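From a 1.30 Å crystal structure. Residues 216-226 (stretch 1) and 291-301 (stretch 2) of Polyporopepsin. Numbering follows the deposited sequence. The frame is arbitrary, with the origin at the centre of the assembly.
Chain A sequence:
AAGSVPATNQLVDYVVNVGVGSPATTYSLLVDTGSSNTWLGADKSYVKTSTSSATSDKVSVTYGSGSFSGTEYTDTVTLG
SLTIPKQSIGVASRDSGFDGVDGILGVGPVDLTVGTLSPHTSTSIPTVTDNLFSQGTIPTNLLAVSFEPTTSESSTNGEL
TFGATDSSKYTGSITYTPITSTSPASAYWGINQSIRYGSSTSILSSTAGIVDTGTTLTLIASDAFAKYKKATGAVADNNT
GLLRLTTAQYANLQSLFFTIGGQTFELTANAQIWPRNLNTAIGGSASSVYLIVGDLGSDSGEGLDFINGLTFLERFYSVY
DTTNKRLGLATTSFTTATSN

Stretch 1 216-226: TLTLIASDAFA
Stretch 2, residues 291-301: LIVGDLGSDSG

Residues 218-220 and 293-295 run as paired parallel strands, their axes 4.5 Å apart at closest approach and 41° between their directions. The register sets Thr218 against Val293, Leu219 against Gly294 and Ile220 against Asp295, with CA-CA distances of 4.8, 4.6 and 5.4 Å. A ladder alternates across it: Thr218 N to Ile292 O (3.0 Å), Gly294 N to Thr218 O (2.9 Å), Ile220 N to Gly294 O (2.9 Å), and Leu296 N to Ile220 O (2.9 Å, nearly linear at 179°). Phi/psi stays extended at Thr218 (-92/99), Leu219 (-97/139), Ile220 (-132/151), Val293 (-83/122), Gly294 (-127/176) and Asp295 (-91/122).

Beyond the strands, Ala221 (-50/151) takes the N-cap position and a helix starts at Ser222, running at 131° to strand 293-295. Stretch 2 turns through Leu296 (-62/-28) and Gly297 (93/15), a positive phi at which a CB would jam against the preceding carbonyl. The turn returns Ser298 O to the helix start, where Ser222 N donates to it at 2.8 Å.

Gly294 has no room for a side chain. An ideal CB there would lie 2.9 Å from Leu219 CD2, a clash, and 3.0 Å from Leu217 CD1; its absence leaves room for both leucines, each mt. Leu219 CD1 reaches Leu296 CD1 (4.2 Å; Leu296 is tp), and Leu217 CD2 packs on Ile292 CB (4.0 Å; Ile292 is pp). Thr218 (m) and Val293 (t) point to the same sheet face, opposite the one that Leu219 faces. Although Ile220 points its CB away, its pt chain brings CD1 to 3.8 Å from Val293 CG1.

Polar side chains gather at the helix start. Asp295 (t, chi2 -31°) accepts through OD1 from Ser222 OG (2.7 Å; Ser222 is m) and from Gly297 N (2.8 Å), tying the turn to the helix. A water donates from its O to Asp295 OD2 (2.8 Å) and to Ser222 O (2.7 Å). The same aspartate lays its CB over the face of the Phe225 ring, 3.8 Å from the centroid and 16° off the normal; Phe225 (t, chi2 72°) keeps its edge toward Val293 O, with CE1 3.5 Å from that oxygen.

Asp223 (p, chi2 -46°) grips Ser300 with both oxygens: Ser300 N to Asp223 OD1 is 2.8 Å and Ser300 OG (p) to Asp223 OD2 is 2.6 Å. The Ala221 CB lies against the loop, 3.4 Å from Ser300 N. Together the stretches bury 860 Å², with apolar packing along the strands and carboxylate-hydroxyl pairs where the helix begins.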

ATOM      1  N   THR A 216       1.332   2.649   6.115  1.00  3.76           N
ATOM      2  CA  THR A 216       1.253   1.628   7.149  1.00  3.97           C
ATOM      3  C   THR A 216      -0.137   1.604   7.790  1.00  3.80           C
ATOM      4  O   THR A 216      -0.805   0.567   7.899  1.00  4.36           O
ATOM      5  CB  THR A 216       2.283   1.864   8.252  1.00  4.37           C
ATOM      6  OG1 THR A 216       3.575   2.026   7.665  1.00  4.78           O
ATOM      7  CG2 THR A 216       2.333   0.688   9.228  1.00  5.71           C
ATOM      8  N   LEU A 217      -0.546   2.745   8.327  1.00  3.64           N
ATOM      9  CA  LEU A 217      -1.732   2.856   9.144  1.00  3.56           C
ATOM     10  C   LEU A 217      -3.003   2.928   8.286  1.00  3.33           C
ATOM     11  O   LEU A 217      -2.946   3.121   7.079  1.00  4.48           O
ATOM     12  CB  LEU A 217      -1.613   4.126  10.034  1.00  4.35           C
ATOM     13  CG  LEU A 217      -0.437   4.102  11.007  1.00  4.26           C
ATOM     14  CD1 LEU A 217      -0.527   5.298  11.957  1.00  5.56           C
ATOM     15  CD2 LEU A 217      -0.319   2.811  11.844  1.00  5.25           C
ATOM     16  N   THR A 218      -4.140   2.727   8.947  1.00  3.64           N
ATOM     17  CA  THR A 218      -5.422   2.981   8.354  1.00  3.48           C
ATOM     18  C   THR A 218      -5.774   4.419   8.720  1.00  3.55           C
ATOM     19  O   THR A 218      -6.126   4.684   9.927  1.00  4.42           O
ATOM     20  CB  THR A 218      -6.414   1.931   8.832  1.00  3.95           C
ATOM     21  OG1 THR A 218      -5.960   0.646   8.351  1.00  5.01           O
ATOM     22  CG2 THR A 218      -7.829   2.140   8.293  1.00  5.68           C
ATOM     23  N   LEU A 219      -5.551   5.349   7.825  1.00  3.60           N
ATOM     24  CA  LEU A 219      -5.652   6.764   8.146  1.00  4.36           C
ATOM     25  C   LEU A 219      -6.998   7.318   7.758  1.00  3.79           C
ATOM     26  O   LEU A 219      -7.543   7.021   6.675  1.00  4.63           O
ATOM     27  CB  LEU A 219      -4.550   7.563   7.411  1.00  5.04           C
ATOM     28  CG  LEU A 219      -3.104   7.222   7.769  1.00  3.48           C
ATOM     29  CD1 LEU A 219      -2.151   8.095   6.913  1.00  5.98           C
ATOM     30  CD2 LEU A 219      -2.868   7.452   9.259  1.00  5.36           C
ATOM     31  N   ILE A 220      -7.539   8.155   8.634  1.00  3.44           N
ATOM     32  CA  ILE A 220      -8.847   8.797   8.389  1.00  3.63           C
ATOM     33  C   ILE A 220      -8.780  10.267   8.659  1.00  3.19           C
ATOM     34  O   ILE A 220      -7.965  10.735   9.474  1.00  4.23           O
ATOM     35  CB  ILE A 220      -9.978   8.079   9.235  1.00  3.90           C
ATOM     36  CG1 ILE A 220      -9.680   8.178  10.754  1.00  4.41           C
ATOM     37  CG2 ILE A 220     -10.081   6.635   8.785  1.00  5.37           C
ATOM     38  CD1 ILE A 220     -10.759   7.515  11.610  1.00  5.04           C
ATOM     39  N   ALA A 221      -9.615  11.014   7.963  1.00  3.49           N
ATOM     40  CA  ALA A 221      -9.644  12.476   8.105  1.00  3.74           C
ATOM     41  C   ALA A 221      -9.728  12.906   9.566  1.00  4.44           C
ATOM     42  O   ALA A 221     -10.295  12.194  10.374  1.00  4.71           O
ATOM     43  CB  ALA A 221     -10.838  13.058   7.337  1.00  5.24           C
ATOM     44  N   SER A 222      -9.177  14.067   9.859  1.00  4.28           N
ATOM     45  CA  SER A 222      -9.031  14.476  11.275  1.00  4.24           C
ATOM     46  C   SER A 222     -10.292  14.542  12.048  1.00  4.90           C
ATOM     47  O   SER A 222     -10.306  14.193  13.226  1.00  4.87           O
ATOM     48  CB  SER A 222      -8.314  15.875  11.282  1.00  4.87           C
ATOM     49  OG  SER A 222      -7.068  15.806  10.605  1.00  5.19           O
ATOM     50  N   ASP A 223     -11.388  15.010  11.421  1.00  4.73           N
ATOM     51  CA  ASP A 223     -12.650  15.018  12.103  1.00  4.97           C
ATOM     52  C   ASP A 223     -13.190  13.642  12.397  1.00  5.04           C
ATOM     53  O   ASP A 223     -13.811  13.374  13.447  1.00  6.05           O
ATOM     54  CB  ASP A 223     -13.694  15.865  11.294  1.00  6.31           C
ATOM     55  CG  ASP A 223     -13.751  15.546   9.817  1.00  7.22           C
ATOM     56  OD1 ASP A 223     -12.733  15.417   9.117  1.00  6.97           O
ATOM     57  OD2 ASP A 223     -14.870  15.400   9.246  1.00 11.72           O
ATOM     58  N   ALA A 224     -12.918  12.652  11.502  1.00  5.14           N
ATOM     59  CA  ALA A 224     -13.266  11.260  11.740  1.00  4.97           C
ATOM     60  C   ALA A 224     -12.377  10.639  12.798  1.00  4.68           C
ATOM     61  O   ALA A 224     -12.870   9.881  13.652  1.00  4.77           O
ATOM     62  CB  ALA A 224     -13.084  10.512  10.414  1.00  4.97           C
ATOM     63  N   PHE A 225     -11.087  10.991  12.813  1.00  3.91           N
ATOM     64  CA  PHE A 225     -10.185  10.514  13.864  1.00  4.26           C
ATOM     65  C   PHE A 225     -10.620  10.982  15.205  1.00  3.98           C
ATOM     66  O   PHE A 225     -10.601  10.223  16.191  1.00  4.98           O
ATOM     67  CB  PHE A 225      -8.754  11.039  13.561  1.00  4.41           C
ATOM     68  CG  PHE A 225      -7.715  10.470  14.464  1.00  4.52           C
ATOM     69  CD1 PHE A 225      -7.305   9.150  14.369  1.00  5.13           C
ATOM     70  CD2 PHE A 225      -7.132  11.313  15.427  1.00  5.42           C
ATOM     71  CE1 PHE A 225      -6.327   8.661  15.182  1.00  6.08           C
ATOM     72  CE2 PHE A 225      -6.150  10.770  16.248  1.00  7.35           C
ATOM     73  CZ  PHE A 225      -5.709   9.464  16.115  1.00  6.48           C
ATOM     74  N   ALA A 226     -11.107  12.244  15.363  1.00  5.14           N
ATOM     75  CA  ALA A 226     -11.647  12.680  16.657  1.00  5.75           C
ATOM     76  C   ALA A 226     -12.805  11.873  17.051  1.00  5.12           C
ATOM     77  O   ALA A 226     -12.967  11.517  18.235  1.00  5.73           O
ATOM     78  CB  ALA A 226     -12.017  14.181  16.516  1.00  7.39           C
ATOM     79  N   LEU A 291      -3.196   1.317  18.711  1.00  4.89           N
ATOM     80  CA  LEU A 291      -4.108   1.256  17.576  1.00  4.63           C
ATOM     81  C   LEU A 291      -3.456   1.644  16.297  1.00  4.03           C
ATOM     82  O   LEU A 291      -2.582   2.540  16.246  1.00  5.37           O
ATOM     83  CB  LEU A 291      -5.343   2.079  17.813  1.00  5.05           C
ATOM     84  CG  LEU A 291      -6.089   1.842  19.135  1.00  4.61           C
ATOM     85  CD1 LEU A 291      -7.347   2.665  19.210  1.00  5.74           C
ATOM     86  CD2 LEU A 291      -6.369   0.343  19.309  1.00  4.94           C
ATOM     87  N   ILE A 292      -3.905   1.019  15.194  1.00  4.18           N
ATOM     88  CA  ILE A 292      -3.357   1.318  13.860  1.00  3.89           C
ATOM     89  C   ILE A 292      -4.249   2.220  13.036  1.00  4.34           C
ATOM     90  O   ILE A 292      -3.915   2.495  11.893  1.00  4.21           O
ATOM     91  CB  ILE A 292      -2.891   0.037  13.104  1.00  4.42           C
ATOM     92  CG1 ILE A 292      -3.993  -1.048  12.971  1.00  4.55           C
ATOM     93  CG2 ILE A 292      -1.676  -0.540  13.817  1.00  4.77           C
ATOM     94  CD1 ILE A 292      -5.186  -0.605  12.162  1.00  5.11           C
ATOM     95  N   VAL A 293      -5.334   2.697  13.611  1.00  3.70           N
ATOM     96  CA  VAL A 293      -6.137   3.772  13.010  1.00  4.32           C
ATOM     97  C   VAL A 293      -5.499   5.071  13.366  1.00  4.07           C
ATOM     98  O   VAL A 293      -5.308   5.355  14.582  1.00  4.72           O
ATOM     99  CB  VAL A 293      -7.613   3.687  13.467  1.00  5.31           C
ATOM    100  CG1 VAL A 293      -8.397   4.879  12.918  1.00  5.92           C
ATOM    101  CG2 VAL A 293      -8.214   2.378  13.005  1.00  8.33           C
ATOM    102  N   GLY A 294      -5.121   5.865  12.391  1.00  4.18           N
ATOM    103  CA  GLY A 294      -4.428   7.142  12.588  1.00  4.51           C
ATOM    104  C   GLY A 294      -5.054   8.295  11.922  1.00  4.47           C
ATOM    105  O   GLY A 294      -6.030   8.127  11.164  1.00  4.81           O
ATOM    106  N   ASP A 295      -4.506   9.465  12.147  1.00  4.61           N
ATOM    107  CA  ASP A 295      -5.011  10.717  11.625  1.00  5.27           C
ATOM    108  C   ASP A 295      -4.364  10.991  10.306  1.00  4.73           C
ATOM    109  O   ASP A 295      -3.116  11.098  10.213  1.00  5.80           O
ATOM    110  CB  ASP A 295      -4.723  11.840  12.643  1.00  4.76           C
ATOM    111  CG  ASP A 295      -5.522  13.112  12.384  1.00  5.85           C
ATOM    112  OD1 ASP A 295      -5.837  13.433  11.243  1.00  5.53           O
ATOM    113  OD2 ASP A 295      -5.937  13.797  13.384  1.00  6.76           O
ATOM    114  N   LEU A 296      -5.146  11.160   9.224  1.00  4.42           N
ATOM    115  CA  LEU A 296      -4.620  11.545   7.926  1.00  4.67           C
ATOM    116  C   LEU A 296      -3.928  12.928   7.948  1.00  4.33           C
ATOM    117  O   LEU A 296      -3.107  13.187   7.087  1.00  5.30           O
ATOM    118  CB  LEU A 296      -5.787  11.538   6.930  1.00  4.65           C
ATOM    119  CG  LEU A 296      -5.480  11.866   5.480  1.00  4.89           C
ATOM    120  CD1 LEU A 296      -4.436  10.911   4.869  1.00  6.51           C
ATOM    121  CD2 LEU A 296      -6.768  11.854   4.672  1.00  7.14           C
ATOM    122  N   GLY A 297      -4.372  13.799   8.855  1.00  4.38           N
ATOM    123  CA  GLY A 297      -3.733  15.107   8.923  1.00  4.92           C
ATOM    124  C   GLY A 297      -4.406  16.142   8.097  1.00  5.10           C
ATOM    125  O   GLY A 297      -3.823  17.244   7.862  1.00  5.56           O
ATOM    126  N   SER A 298      -5.616  15.891   7.655  1.00  4.89           N
ATOM    127  CA  SER A 298      -6.469  16.801   6.885  1.00  5.29           C
ATOM    128  C   SER A 298      -7.926  16.506   7.195  1.00  5.25           C
ATOM    129  O   SER A 298      -8.246  15.337   7.503  1.00  4.58           O
ATOM    130  CB  SER A 298      -6.190  16.721   5.356  1.00  5.88           C
ATOM    131  OG  SER A 298      -6.263  15.397   4.925  1.00  8.18           O
ATOM    132  N   ASP A 299      -8.809  17.491   7.093  1.00  5.97           N
ATOM    133  CA  ASP A 299     -10.190  17.326   7.374  1.00  5.89           C
ATOM    134  C   ASP A 299     -10.905  16.713   6.174  1.00  5.79           C
ATOM    135  O   ASP A 299     -10.451  16.812   5.019  1.00  6.04           O
ATOM    136  CB  ASP A 299     -10.851  18.683   7.625  1.00  7.46           C
ATOM    137  CG  ASP A 299     -10.374  19.301   8.915  1.00  9.49           C
ATOM    138  OD1 ASP A 299      -9.928  18.650   9.819  1.00 10.89           O
ATOM    139  OD2 ASP A 299     -10.574  20.546   9.040  1.00 13.64           O
ATOM    140  N   SER A 300     -12.033  16.085   6.446  1.00  5.35           N
ATOM    141  CA  SER A 300     -12.861  15.538   5.354  1.00  5.31           C
ATOM    142  C   SER A 300     -13.387  16.627   4.451  1.00  5.48           C
ATOM    143  O   SER A 300     -13.483  17.790   4.868  1.00  5.72           O
ATOM    144  CB  SER A 300     -14.041  14.727   5.984  1.00  5.15           C
ATOM    145  OG  SER A 300     -14.924  15.571   6.657  1.00  7.00           O
ATOM    146  N   GLY A 301     -13.714  16.271   3.232  1.00  4.61           N
ATOM    147  CA  GLY A 301     -14.190  17.228   2.185  1.00  5.17           C
ATOM    148  C   GLY A 301     -13.086  17.666   1.259  1.00  5.60           C
ATOM    149  O   GLY A 301     -13.361  18.528   0.443  1.00  6.55           O
TER
HETATM  150  O   HOH W   1      -8.128  14.804  14.716  1.00  7.09           O